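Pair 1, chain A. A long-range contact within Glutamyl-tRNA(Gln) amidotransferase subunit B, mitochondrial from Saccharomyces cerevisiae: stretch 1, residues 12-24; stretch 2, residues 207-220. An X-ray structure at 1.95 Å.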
# COMPACT_ATOMS: atom_id res chain seq x y z
N TYR A 12 38.85 16.39 -29.22
CA TYR A 12 37.77 15.53 -28.76
C TYR A 12 36.82 16.27 -27.83
O TYR A 12 37.24 17.12 -27.04
CB TYR A 12 38.33 14.28 -28.07
N ALA A 13 35.53 15.95 -27.92
CA ALA A 13 34.50 16.68 -27.18
C ALA A 13 34.01 15.93 -25.95
O ALA A 13 33.61 14.77 -26.04
CB ALA A 13 33.34 17.03 -28.10
N LEU A 14 34.03 16.60 -24.80
CA LEU A 14 33.53 16.02 -23.57
C LEU A 14 32.08 16.44 -23.32
O LEU A 14 31.78 17.63 -23.27
CB LEU A 14 34.40 16.43 -22.38
CG LEU A 14 33.96 15.93 -21.00
CD1 LEU A 14 33.80 14.42 -21.00
CD2 LEU A 14 34.94 16.38 -19.93
N LYS A 15 31.20 15.46 -23.18
CA LYS A 15 29.81 15.71 -22.85
C LYS A 15 29.53 15.17 -21.45
O LYS A 15 29.23 13.99 -21.27
CB LYS A 15 28.88 15.05 -23.87
N CYS A 16 29.63 16.05 -20.45
CA CYS A 16 29.57 15.63 -19.06
C CYS A 16 28.36 16.19 -18.30
O CYS A 16 27.97 17.34 -18.48
CB CYS A 16 30.87 16.02 -18.34
SG CYS A 16 30.86 15.72 -16.57
N GLY A 17 27.78 15.36 -17.44
CA GLY A 17 26.66 15.77 -16.61
C GLY A 17 26.86 15.34 -15.18
O GLY A 17 27.63 14.42 -14.90
N LEU A 18 26.18 16.01 -14.25
CA LEU A 18 26.32 15.70 -12.84
C LEU A 18 24.99 15.28 -12.21
O LEU A 18 23.93 15.79 -12.58
CB LEU A 18 26.88 16.91 -12.08
CG LEU A 18 28.27 17.40 -12.49
CD1 LEU A 18 28.62 18.67 -11.74
CD2 LEU A 18 29.31 16.32 -12.22
N GLU A 19 25.07 14.36 -11.26
CA GLU A 19 23.92 14.00 -10.43
C GLU A 19 24.29 14.26 -8.98
O GLU A 19 25.15 13.57 -8.41
CB GLU A 19 23.54 12.54 -10.64
CG GLU A 19 23.11 12.23 -12.06
CD GLU A 19 22.93 10.75 -12.30
OE1 GLU A 19 23.00 9.97 -11.32
OE2 GLU A 19 22.72 10.36 -13.47
N ILE A 20 23.66 15.27 -8.38
CA ILE A 20 24.04 15.71 -7.04
C ILE A 20 22.96 15.47 -6.00
O ILE A 20 21.88 16.04 -6.06
CB ILE A 20 24.43 17.20 -7.03
CG1 ILE A 20 25.55 17.47 -8.04
CG2 ILE A 20 24.86 17.62 -5.63
CD1 ILE A 20 26.01 18.92 -8.08
N HIS A 21 23.28 14.61 -5.03
CA HIS A 21 22.37 14.35 -3.93
C HIS A 21 22.74 15.26 -2.77
O HIS A 21 23.91 15.39 -2.41
CB HIS A 21 22.43 12.89 -3.51
CG HIS A 21 21.85 11.95 -4.52
ND1 HIS A 21 22.51 11.61 -5.68
CD2 HIS A 21 20.67 11.29 -4.55
CE1 HIS A 21 21.77 10.78 -6.38
NE2 HIS A 21 20.64 10.57 -5.72
N THR A 22 21.73 15.88 -2.18
CA THR A 22 21.95 16.85 -1.12
C THR A 22 21.01 16.60 0.06
O THR A 22 19.79 16.60 -0.10
CB THR A 22 21.75 18.28 -1.65
OG1 THR A 22 22.93 18.69 -2.36
CG2 THR A 22 21.50 19.24 -0.52
N GLN A 23 21.59 16.37 1.23
CA GLN A 23 20.81 16.21 2.45
C GLN A 23 20.21 17.54 2.87
O GLN A 23 20.93 18.52 3.03
CB GLN A 23 21.68 15.66 3.59
CG GLN A 23 22.02 14.19 3.48
CD GLN A 23 22.67 13.65 4.74
OE1 GLN A 23 23.40 14.35 5.44
NE2 GLN A 23 22.39 12.38 5.05
N LEU A 24 18.89 17.57 3.03
CA LEU A 24 18.21 18.76 3.51
C LEU A 24 18.35 18.89 5.02
O LEU A 24 18.32 17.89 5.74
CB LEU A 24 16.73 18.74 3.12
CG LEU A 24 16.43 18.72 1.62
CD1 LEU A 24 14.94 18.93 1.37
CD2 LEU A 24 17.25 19.78 0.88
N THR A 207 31.13 15.61 4.79
CA THR A 207 30.24 14.89 5.70
C THR A 207 29.26 13.98 4.97
O THR A 207 28.57 13.17 5.59
CB THR A 207 29.41 15.86 6.57
OG1 THR A 207 28.73 16.80 5.72
CG2 THR A 207 30.31 16.60 7.54
N GLY A 208 29.18 14.12 3.65
CA GLY A 208 28.21 13.36 2.87
C GLY A 208 26.88 14.10 2.75
O GLY A 208 25.92 13.58 2.18
N ALA A 209 26.84 15.31 3.28
CA ALA A 209 25.66 16.17 3.14
C ALA A 209 25.40 16.50 1.67
O ALA A 209 24.29 16.87 1.29
CB ALA A 209 25.84 17.44 3.94
N MET A 210 26.45 16.37 0.86
CA MET A 210 26.34 16.50 -0.59
C MET A 210 27.16 15.39 -1.24
O MET A 210 28.27 15.09 -0.81
CB MET A 210 26.82 17.88 -1.05
CG MET A 210 26.84 18.08 -2.55
SD MET A 210 27.18 19.80 -2.98
CE MET A 210 27.61 19.66 -4.71
N ARG A 211 26.59 14.77 -2.27
CA ARG A 211 27.26 13.66 -2.95
C ARG A 211 27.13 13.87 -4.46
O ARG A 211 26.04 14.15 -4.96
CB ARG A 211 26.63 12.32 -2.56
CG ARG A 211 26.51 12.11 -1.06
CD ARG A 211 25.42 11.12 -0.71
NE ARG A 211 25.00 11.24 0.69
CZ ARG A 211 23.88 10.72 1.18
NH1 ARG A 211 23.06 10.03 0.40
NH2 ARG A 211 23.57 10.90 2.46
N VAL A 212 28.25 13.73 -5.17
CA VAL A 212 28.27 14.01 -6.60
C VAL A 212 28.62 12.78 -7.44
O VAL A 212 29.73 12.26 -7.36
CB VAL A 212 29.27 15.13 -6.92
CG1 VAL A 212 29.27 15.43 -8.42
CG2 VAL A 212 28.95 16.38 -6.12
N ASP A 213 27.67 12.33 -8.25
CA ASP A 213 27.94 11.33 -9.28
C ASP A 213 28.16 12.04 -10.61
O ASP A 213 27.66 13.15 -10.82
CB ASP A 213 26.79 10.34 -9.41
CG ASP A 213 26.58 9.51 -8.16
OD1 ASP A 213 27.56 9.29 -7.41
OD2 ASP A 213 25.43 9.06 -7.94
N VAL A 214 28.90 11.41 -11.51
CA VAL A 214 29.18 11.98 -12.82
C VAL A 214 28.75 11.02 -13.91
O VAL A 214 28.89 9.80 -13.77
CB VAL A 214 30.69 12.29 -12.99
CG1 VAL A 214 30.97 12.91 -14.36
CG2 VAL A 214 31.18 13.20 -11.89
N ASN A 215 28.21 11.55 -15.00
CA ASN A 215 28.04 10.78 -16.23
C ASN A 215 28.70 11.52 -17.39
O ASN A 215 28.57 12.73 -17.51
CB ASN A 215 26.56 10.51 -16.52
CG ASN A 215 25.74 11.78 -16.60
OD1 ASN A 215 25.08 12.16 -15.64
ND2 ASN A 215 25.78 12.43 -17.75
N LEU A 216 29.42 10.78 -18.23
CA LEU A 216 30.10 11.40 -19.36
C LEU A 216 30.21 10.50 -20.58
O LEU A 216 30.00 9.28 -20.49
CB LEU A 216 31.48 11.93 -18.94
CG LEU A 216 32.44 11.03 -18.16
CD1 LEU A 216 33.09 9.98 -19.04
CD2 LEU A 216 33.50 11.87 -17.46
N SER A 217 30.53 11.11 -21.71
CA SER A 217 30.77 10.39 -22.95
C SER A 217 31.55 11.30 -23.89
O SER A 217 31.19 12.46 -24.07
CB SER A 217 29.46 9.96 -23.60
OG SER A 217 28.72 11.08 -24.05
N ILE A 218 32.61 10.77 -24.49
CA ILE A 218 33.43 11.55 -25.41
C ILE A 218 33.03 11.28 -26.86
O ILE A 218 32.96 10.13 -27.28
CB ILE A 218 34.93 11.27 -25.23
N ASN A 219 32.76 12.35 -27.60
CA ASN A 219 32.43 12.28 -29.02
C ASN A 219 31.29 11.31 -29.36
O ASN A 219 31.41 10.50 -30.28
CB ASN A 219 33.67 11.95 -29.86
CG ASN A 219 34.68 13.08 -29.85
OD1 ASN A 219 34.35 14.23 -29.57
ND2 ASN A 219 35.93 12.75 -30.17
N GLU A 220 30.20 11.41 -28.61
CA GLU A 220 28.99 10.62 -28.86
C GLU A 220 29.21 9.11 -28.81
O GLU A 220 28.58 8.36 -29.56
CB GLU A 220 28.35 11.03 -30.20

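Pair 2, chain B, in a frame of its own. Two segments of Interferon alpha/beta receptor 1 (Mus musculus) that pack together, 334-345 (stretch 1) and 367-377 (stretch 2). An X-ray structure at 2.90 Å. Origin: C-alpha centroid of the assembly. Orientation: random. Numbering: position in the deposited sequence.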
# COMPACT_ATOMS: atom_id res chain seq x y z
N GLY B 334 -24.64 3.11 -4.65
CA GLY B 334 -23.55 2.35 -4.05
C GLY B 334 -22.85 3.32 -3.12
O GLY B 334 -22.10 4.19 -3.59
N LEU B 335 -23.10 3.19 -1.80
CA LEU B 335 -22.41 3.93 -0.74
C LEU B 335 -22.44 3.20 0.62
O LEU B 335 -23.34 2.40 0.88
CB LEU B 335 -23.02 5.35 -0.59
CG LEU B 335 -22.63 6.39 -1.65
CD1 LEU B 335 -23.63 6.43 -2.79
CD2 LEU B 335 -22.56 7.77 -1.07
N ASN B 336 -21.43 3.47 1.48
CA ASN B 336 -21.31 2.91 2.83
C ASN B 336 -21.58 4.00 3.86
O ASN B 336 -21.09 5.13 3.71
CB ASN B 336 -19.94 2.25 3.05
CG ASN B 336 -19.96 1.08 4.00
OD1 ASN B 336 -20.78 0.15 3.90
ND2 ASN B 336 -19.01 1.06 4.93
N TYR B 337 -22.38 3.68 4.90
CA TYR B 337 -22.77 4.65 5.93
C TYR B 337 -22.30 4.30 7.34
O TYR B 337 -22.03 3.13 7.63
CB TYR B 337 -24.30 4.87 5.90
CG TYR B 337 -24.86 5.19 4.53
CD1 TYR B 337 -25.44 4.20 3.74
CD2 TYR B 337 -24.83 6.49 4.02
CE1 TYR B 337 -25.97 4.49 2.48
CE2 TYR B 337 -25.36 6.80 2.77
CZ TYR B 337 -25.92 5.79 2.00
OH TYR B 337 -26.44 6.08 0.76
N GLU B 338 -22.21 5.32 8.21
CA GLU B 338 -21.79 5.19 9.61
C GLU B 338 -22.71 5.98 10.54
O GLU B 338 -23.15 7.07 10.18
CB GLU B 338 -20.34 5.68 9.79
CG GLU B 338 -19.56 4.88 10.83
CD GLU B 338 -18.28 5.51 11.35
OE1 GLU B 338 -17.43 5.93 10.53
OE2 GLU B 338 -18.11 5.54 12.59
N ILE B 339 -22.99 5.43 11.73
CA ILE B 339 -23.82 6.09 12.74
C ILE B 339 -23.08 6.30 14.06
O ILE B 339 -22.22 5.50 14.41
CB ILE B 339 -25.23 5.43 12.88
CG1 ILE B 339 -26.33 6.44 12.61
CG2 ILE B 339 -25.46 4.73 14.22
CD1 ILE B 339 -26.73 6.49 11.21
N ILE B 340 -23.38 7.41 14.75
CA ILE B 340 -22.81 7.78 16.04
C ILE B 340 -23.97 8.25 16.92
O ILE B 340 -24.47 9.36 16.74
CB ILE B 340 -21.64 8.82 15.91
CG1 ILE B 340 -20.40 8.20 15.20
CG2 ILE B 340 -21.22 9.37 17.28
CD1 ILE B 340 -19.59 9.19 14.31
N PHE B 341 -24.44 7.37 17.81
CA PHE B 341 -25.55 7.67 18.70
C PHE B 341 -25.21 7.64 20.19
O PHE B 341 -24.38 6.85 20.62
CB PHE B 341 -26.79 6.81 18.37
CG PHE B 341 -26.69 5.34 18.69
CD1 PHE B 341 -27.36 4.80 19.78
CD2 PHE B 341 -25.95 4.48 17.88
CE1 PHE B 341 -27.26 3.44 20.08
CE2 PHE B 341 -25.85 3.12 18.18
CZ PHE B 341 -26.51 2.60 19.28
N TRP B 342 -25.86 8.53 20.96
CA TRP B 342 -25.69 8.64 22.41
C TRP B 342 -26.97 9.14 23.09
O TRP B 342 -28.02 9.17 22.45
CB TRP B 342 -24.45 9.49 22.77
CG TRP B 342 -24.56 10.96 22.49
CD1 TRP B 342 -24.89 11.94 23.38
CD2 TRP B 342 -24.22 11.63 21.27
NE1 TRP B 342 -24.82 13.18 22.78
CE2 TRP B 342 -24.41 13.02 21.48
CE3 TRP B 342 -23.81 11.19 20.00
CZ2 TRP B 342 -24.21 13.96 20.47
CZ3 TRP B 342 -23.60 12.13 19.00
CH2 TRP B 342 -23.80 13.50 19.24
N GLU B 343 -26.89 9.49 24.39
CA GLU B 343 -28.01 9.99 25.19
C GLU B 343 -27.67 11.38 25.73
O GLU B 343 -26.52 11.64 26.08
CB GLU B 343 -28.29 9.02 26.35
CG GLU B 343 -29.62 9.22 27.04
CD GLU B 343 -29.85 8.36 28.27
OE1 GLU B 343 -28.86 8.04 28.97
OE2 GLU B 343 -31.02 8.04 28.56
N ASN B 344 -28.67 12.27 25.84
CA ASN B 344 -28.50 13.64 26.33
C ASN B 344 -28.13 13.76 27.83
O ASN B 344 -28.20 14.86 28.40
CB ASN B 344 -29.71 14.50 25.96
CG ASN B 344 -29.33 15.90 25.57
OD1 ASN B 344 -29.21 16.79 26.41
ND2 ASN B 344 -29.09 16.11 24.28
N THR B 345 -27.72 12.64 28.47
CA THR B 345 -27.33 12.58 29.88
C THR B 345 -25.99 11.84 30.05
O THR B 345 -25.27 12.09 31.02
CB THR B 345 -28.43 11.94 30.74
OG1 THR B 345 -28.73 10.64 30.24
CG2 THR B 345 -29.70 12.80 30.83
N LEU B 367 -39.14 6.89 26.56
CA LEU B 367 -39.29 8.25 27.10
C LEU B 367 -37.94 8.93 27.44
O LEU B 367 -37.85 9.67 28.43
CB LEU B 367 -40.27 8.28 28.29
CG LEU B 367 -41.69 7.76 28.04
CD1 LEU B 367 -42.24 7.06 29.27
CD2 LEU B 367 -42.61 8.87 27.57
N THR B 368 -36.90 8.66 26.63
CA THR B 368 -35.54 9.21 26.82
C THR B 368 -35.02 9.82 25.52
O THR B 368 -35.28 9.30 24.43
CB THR B 368 -34.58 8.17 27.45
OG1 THR B 368 -34.61 6.96 26.69
CG2 THR B 368 -34.89 7.87 28.92
N VAL B 369 -34.28 10.94 25.63
CA VAL B 369 -33.73 11.69 24.49
C VAL B 369 -32.41 11.09 24.00
O VAL B 369 -31.46 10.99 24.78
CB VAL B 369 -33.62 13.21 24.78
CG1 VAL B 369 -33.14 13.98 23.54
CG2 VAL B 369 -34.94 13.78 25.28
N TYR B 370 -32.37 10.72 22.71
CA TYR B 370 -31.19 10.15 22.05
C TYR B 370 -30.69 11.06 20.93
O TYR B 370 -31.48 11.51 20.10
CB TYR B 370 -31.49 8.74 21.50
CG TYR B 370 -31.57 7.67 22.57
CD1 TYR B 370 -30.42 7.07 23.07
CD2 TYR B 370 -32.80 7.24 23.07
CE1 TYR B 370 -30.49 6.08 24.06
CE2 TYR B 370 -32.88 6.25 24.04
CZ TYR B 370 -31.72 5.67 24.54
OH TYR B 370 -31.79 4.69 25.49
N CYS B 371 -29.38 11.33 20.91
CA CYS B 371 -28.73 12.17 19.92
C CYS B 371 -27.98 11.35 18.88
O CYS B 371 -27.05 10.62 19.23
CB CYS B 371 -27.82 13.19 20.59
SG CYS B 371 -28.41 14.90 20.45
N VAL B 372 -28.38 11.46 17.61
CA VAL B 372 -27.79 10.73 16.48
C VAL B 372 -26.93 11.64 15.58
O VAL B 372 -27.23 12.83 15.44
CB VAL B 372 -28.83 9.92 15.66
CG1 VAL B 372 -28.20 8.69 15.03
CG2 VAL B 372 -30.05 9.52 16.50
N GLN B 373 -25.87 11.06 14.99
CA GLN B 373 -24.93 11.70 14.07
C GLN B 373 -24.52 10.69 13.01
O GLN B 373 -24.31 9.52 13.34
CB GLN B 373 -23.70 12.20 14.82
CG GLN B 373 -23.56 13.71 14.81
CD GLN B 373 -22.16 14.15 15.14
OE1 GLN B 373 -21.18 13.68 14.55
NE2 GLN B 373 -22.04 15.10 16.06
N ALA B 374 -24.39 11.12 11.75
CA ALA B 374 -24.02 10.20 10.66
C ALA B 374 -22.97 10.75 9.69
O ALA B 374 -22.85 11.96 9.51
CB ALA B 374 -25.25 9.74 9.90
N ARG B 375 -22.23 9.83 9.06
CA ARG B 375 -21.21 10.13 8.06
C ARG B 375 -21.25 9.10 6.93
O ARG B 375 -21.71 7.97 7.13
CB ARG B 375 -19.81 10.25 8.68
CG ARG B 375 -19.49 11.66 9.23
CD ARG B 375 -19.29 12.74 8.16
NE ARG B 375 -18.10 12.50 7.34
CZ ARG B 375 -17.71 13.27 6.33
NH1 ARG B 375 -18.40 14.36 6.01
NH2 ARG B 375 -16.61 12.97 5.65
N VAL B 376 -20.79 9.52 5.75
CA VAL B 376 -20.77 8.68 4.55
C VAL B 376 -19.34 8.23 4.16
O VAL B 376 -18.38 8.97 4.40
CB VAL B 376 -21.58 9.34 3.39
CG1 VAL B 376 -20.84 10.52 2.76
CG2 VAL B 376 -22.01 8.32 2.35
N LEU B 377 -19.21 7.00 3.62
CA LEU B 377 -17.92 6.42 3.25
C LEU B 377 -17.92 5.89 1.82
O LEU B 377 -18.71 5.02 1.47
CB LEU B 377 -17.50 5.32 4.24
CG LEU B 377 -17.36 5.71 5.72
CD1 LEU B 377 -17.43 4.49 6.61
CD2 LEU B 377 -16.08 6.51 5.98

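The sharpest difference between the two pairs lies at the matched positions H21(A) = W342(B) and R211(A) = C371(B), where the same hydrogen-bonded bridge carries unlike side chains. In pair 2 the indole of W342(B), with chi1 in p, comes back over the partner strand: C371(B) CB lies 3.8 Å from the centroid of the W342(B) five-membered ring, over its face, and W342(B) CE2 approaches C371(B) CB to 3.5 Å. In pair 1 the imidazole of H21(A), with chi1 in m, makes no such cover. R211(A) runs diagonally back along its strand and across toward stretch 1; its NE donates to G208(A) O at 2.9 Å, a hydrogen bond within its own stretch, and its NH2 comes within 3.2 Å of Q23(A) NE2, two donors that do not hydrogen-bond to each other.

Beneath this contrast the backbones are nearly the same. Both pairs are antiparallel strands, with axes at 157° in pair 1 and 160° in pair 2, and 14 central residues superpose with an RMSD of 0.5 Å. Hydrogen-bonded and non-hydrogen-bonded bridges therefore alternate in the same register. E19(A) and D213(A) exchange hydrogen bonds, E19(A) N to D213(A) O at 2.9 Å and D213(A) N to E19(A) O at 2.8 Å. At the matching bridge I340(B) N reaches Q373(B) O at 2.7 Å, but the return bond from Q373(B) N to I340(B) O, 2.8 Å long, is bent to 125° and weak.

In its middle, the face bearing L18(A), I20(A), V212(A) and V214(A) is apolar, as is its counterpart bearing I339(B), F341(B), V372(B) and A374(B); T22(A) and the matched E343(B) lie farther along the same face. L18(A) CD2 touches V214(A) CG2 at 3.7 Å; in pair 2 the partner is only an alanine, and I339(B) CD1 meets A374(B) CB at 3.8 Å. I20(A) packs its CG2 against M210(A) CE at 3.5 Å, whereas the matched F341(B) leads its ring away and meets V372(B) CG1 through CB at 4.1 Å. Farther along, C16(A) SG rests 3.6 Å from V214(A) CG1, while the larger Y337(B) sets CE2 3.7 Å from V376(B) CG2.

The opposite face is more polar in pair 1. E19(A) OE1 and D213(A) OD2, like charges, stand 4.3 Å apart; in pair 2 the matched residues are I340(B) and Q373(B), whose CB atoms approach to 4.1 Å. G17(A), matched by E338(B), leaves room for N215(A) to fold inward: a CB modelled on the glycine would lie 2.9 Å from N215(A) ND2, a clash. R375(B), the counterpart of N215(A), leads its end away, so E338(B) can carry a side chain there.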